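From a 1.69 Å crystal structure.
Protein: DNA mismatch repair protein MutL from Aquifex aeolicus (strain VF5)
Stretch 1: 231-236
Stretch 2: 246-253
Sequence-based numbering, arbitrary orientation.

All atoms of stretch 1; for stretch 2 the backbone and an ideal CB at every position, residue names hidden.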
# COMPACT_ATOMS: atom_id res chain seq x y z
N GLY A 231 -2.33 5.13 21.82
CA GLY A 231 -2.04 3.71 21.72
C GLY A 231 -2.30 3.11 20.35
O GLY A 231 -3.37 3.32 19.80
N LYS A 232 -1.34 2.37 19.77
CA LYS A 232 -1.49 1.81 18.43
C LYS A 232 -0.74 0.48 18.35
O LYS A 232 0.43 0.42 18.78
CB LYS A 232 -0.94 2.77 17.36
CG LYS A 232 -1.71 4.10 17.19
CD LYS A 232 -3.11 3.88 16.61
CE LYS A 232 -3.93 5.19 16.52
NZ LYS A 232 -3.48 6.06 15.37
N TYR A 233 -1.38 -0.55 17.78
CA TYR A 233 -0.88 -1.93 17.86
C TYR A 233 -0.97 -2.60 16.50
O TYR A 233 -2.04 -3.13 16.13
CB TYR A 233 -1.64 -2.72 18.92
CG TYR A 233 -1.78 -1.91 20.16
CD1 TYR A 233 -2.85 -1.04 20.33
CD2 TYR A 233 -0.83 -1.99 21.15
CE1 TYR A 233 -2.96 -0.27 21.47
CE2 TYR A 233 -0.93 -1.23 22.32
CZ TYR A 233 -2.00 -0.38 22.47
OH TYR A 233 -2.11 0.39 23.62
N TYR A 234 0.15 -2.57 15.77
CA TYR A 234 0.28 -3.13 14.43
C TYR A 234 0.93 -4.50 14.49
O TYR A 234 1.86 -4.74 15.28
CB TYR A 234 1.11 -2.20 13.55
CG TYR A 234 0.46 -0.87 13.29
CD1 TYR A 234 0.47 0.12 14.25
CD2 TYR A 234 -0.21 -0.62 12.09
CE1 TYR A 234 -0.17 1.33 14.01
CE2 TYR A 234 -0.82 0.60 11.84
CZ TYR A 234 -0.81 1.56 12.82
OH TYR A 234 -1.41 2.75 12.58
N VAL A 235 0.44 -5.41 13.67
CA VAL A 235 0.90 -6.78 13.66
C VAL A 235 1.07 -7.24 12.22
O VAL A 235 0.13 -7.19 11.43
CB VAL A 235 -0.07 -7.74 14.37
CG1 VAL A 235 0.50 -9.13 14.31
CG2 VAL A 235 -0.33 -7.29 15.80
N PHE A 236 2.25 -7.74 11.91
CA PHE A 236 2.54 -8.27 10.59
C PHE A 236 3.00 -9.70 10.81
O PHE A 236 3.99 -9.92 11.51
CB PHE A 236 3.63 -7.45 9.87
CG PHE A 236 3.26 -6.01 9.69
CD1 PHE A 236 2.48 -5.61 8.60
CD2 PHE A 236 3.65 -5.07 10.61
CE1 PHE A 236 2.09 -4.29 8.43
CE2 PHE A 236 3.27 -3.69 10.45
CZ PHE A 236 2.52 -3.32 9.35
N UNK A 246 -7.94 -10.37 18.96
CA UNK A 246 -7.30 -11.17 20.00
C UNK A 246 -5.84 -10.76 20.20
O UNK A 246 -5.33 -10.78 21.32
CB UNK A 246 -7.38 -12.66 19.65
N UNK A 247 -5.17 -10.38 19.11
CA UNK A 247 -3.76 -10.05 19.23
C UNK A 247 -3.55 -8.60 19.69
O UNK A 247 -2.71 -8.36 20.56
CB UNK A 247 -3.06 -10.28 17.89
N UNK A 248 -4.34 -7.65 19.18
CA UNK A 248 -4.14 -6.25 19.56
C UNK A 248 -4.48 -6.02 21.04
O UNK A 248 -3.78 -5.28 21.74
CB UNK A 248 -4.99 -5.34 18.68
N UNK A 249 -5.54 -6.67 21.53
CA UNK A 249 -5.89 -6.55 22.94
C UNK A 249 -4.78 -7.08 23.83
O UNK A 249 -4.52 -6.54 24.91
CB UNK A 249 -7.20 -7.29 23.23
N UNK A 250 -4.14 -8.18 23.41
CA UNK A 250 -3.06 -8.76 24.20
C UNK A 250 -1.81 -7.90 24.16
O UNK A 250 -1.07 -7.83 25.15
CB UNK A 250 -2.74 -10.17 23.70
N UNK A 251 -1.54 -7.26 23.01
CA UNK A 251 -0.45 -6.27 22.96
C UNK A 251 -0.79 -5.06 23.82
O UNK A 251 0.08 -4.51 24.51
CB UNK A 251 -0.18 -5.83 21.52
N UNK A 252 -2.05 -4.63 23.82
CA UNK A 252 -2.48 -3.61 24.76
C UNK A 252 -2.26 -4.07 26.20
O UNK A 252 -1.77 -3.31 27.04
CB UNK A 252 -3.95 -3.26 24.53
N UNK A 253 -2.56 -5.34 26.49
CA UNK A 253 -2.45 -5.81 27.87
C UNK A 253 -0.99 -5.93 28.34
O UNK A 253 -0.68 -5.58 29.48
CB UNK A 253 -3.15 -7.16 28.01

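Stretch 2 has the phi and psi values of an alpha helix throughout, and it packs across the strand 232-236 with their N-to-C directions 128° apart. The strand alternates: Tyr233 and Val235 point their CA-to-CB bonds toward the helix, while Lys232 and Tyr234 point away. The helix therefore meets one aromatic ring and one small branched side chain, and its own periodicity decides which positions reach them.

Position 246 lies beyond the strand's reach, with nothing of stretch 1 within 5.5 Å of its ideal CB. The contact sets no requirement here, and a polar residue is as acceptable as any other that tolerates a helix. It is Asn246, which makes no contact with the strand.

Position 247 points toward the strand, its ideal CB 4.6 Å from Val235 CG2. With methyl groups ahead and room for a few more carbons, Leu, Ile or Met would suit. The residue is Leu247, whose CD2 lies 3.5 Å from Val235 CG1, an apolar contact that extends the hydrophobic patch along the strand.

Position 248 is the helix residue closest to Tyr233 in the backbone register, the two CA atoms 5.7 Å apart. Its CA-to-CB bond runs sideways, with the ideal CB 4.3 Å from Tyr233 CB. A long side chain could run alongside the tyrosine and bring a donor to the strand's backbone carbonyl; Lys, Arg or Gln could do so, and a shorter apolar residue could simply cover Tyr233 CB. Lys248 takes the first course. Its end curls in, and NZ gives a weak hydrogen bond to Tyr233 O at 3.3 Å. NZ also lies 3.4 Å from Tyr233 CD1, at the ring edge near its plane. The 3.1 Å approach of NZ to Tyr233 N is no bond, since both are donors.

Positions 249 and 250 leave stretch 1 untouched: the first points away, and the second is out of reach. Neither ideal CB has a strand atom within 5.5 Å, so the visible atoms hardly limit the choice. They are Glu249 and Phe250.

Position 251 points toward the strand, one helical turn after 247, to whose carbonyl its amide is bonded. The ideal CB is 3.9 Å from Tyr233 CD2, and Val235 lies further along. A branched or flexible apolar chain, Leu or Met, could touch both. Leu251 does: its CB is 3.9 Å from Tyr233 CD2, and its CD1 is 3.6 Å from Val235 CG2.

Position 252 is sideways, its ideal CB 4.0 Å from Tyr233 CZ. An aliphatic stem would cover the ring, and a longer chain could carry a polar end past it, so Arg, Lys, Gln or Met fit. In Arg252, CB lies over one face of the tyrosine, and NH2 reaches to 3.6 Å from Tyr233 CE1.

Position 253 points away, leaving a polar or charged chain unhindered by the strand. It is Lys253, which stays clear of stretch 1.

Stretch 2 (246-253) NLKEFLRK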
# COMPACT_ATOMS: atom_id res chain seq x y z
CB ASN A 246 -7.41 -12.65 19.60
CG ASN A 246 -7.02 -13.60 20.71
OD1 ASN A 246 -7.88 -14.12 21.43
ND2 ASN A 246 -5.72 -13.87 20.83
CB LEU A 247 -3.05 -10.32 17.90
CG LEU A 247 -1.51 -10.40 17.90
CD1 LEU A 247 -0.99 -11.00 19.19
CD2 LEU A 247 -1.02 -11.22 16.71
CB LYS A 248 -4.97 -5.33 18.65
CG LYS A 248 -5.04 -3.85 19.08
CD LYS A 248 -5.99 -3.01 18.20
CE LYS A 248 -5.28 -2.35 16.99
NZ LYS A 248 -4.40 -1.14 17.34
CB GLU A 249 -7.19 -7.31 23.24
CG GLU A 249 -8.46 -6.79 22.54
CD GLU A 249 -9.68 -7.66 22.84
OE1 GLU A 249 -10.75 -7.12 23.20
OE2 GLU A 249 -9.56 -8.90 22.72
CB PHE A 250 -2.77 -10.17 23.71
CG PHE A 250 -1.70 -10.89 24.48
CD1 PHE A 250 -0.36 -10.72 24.17
CD2 PHE A 250 -2.03 -11.75 25.52
CE1 PHE A 250 0.63 -11.38 24.88
CE2 PHE A 250 -1.05 -12.42 26.23
CZ PHE A 250 0.28 -12.24 25.91
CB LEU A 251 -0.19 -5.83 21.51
CG LEU A 251 0.38 -6.79 20.48
CD1 LEU A 251 0.31 -6.11 19.12
CD2 LEU A 251 1.83 -7.20 20.82
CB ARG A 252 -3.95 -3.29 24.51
CG ARG A 252 -4.49 -2.08 25.27
CD ARG A 252 -5.90 -1.72 24.78
NE ARG A 252 -5.91 -1.22 23.40
CZ ARG A 252 -6.37 -1.91 22.34
NH1 ARG A 252 -6.85 -3.14 22.50
NH2 ARG A 252 -6.34 -1.37 21.13
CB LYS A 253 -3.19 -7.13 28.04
CG LYS A 253 -3.78 -7.22 29.44
CD LYS A 253 -4.49 -5.89 29.73
CE LYS A 253 -5.06 -5.80 31.14
NZ LYS A 253 -5.73 -4.47 31.32
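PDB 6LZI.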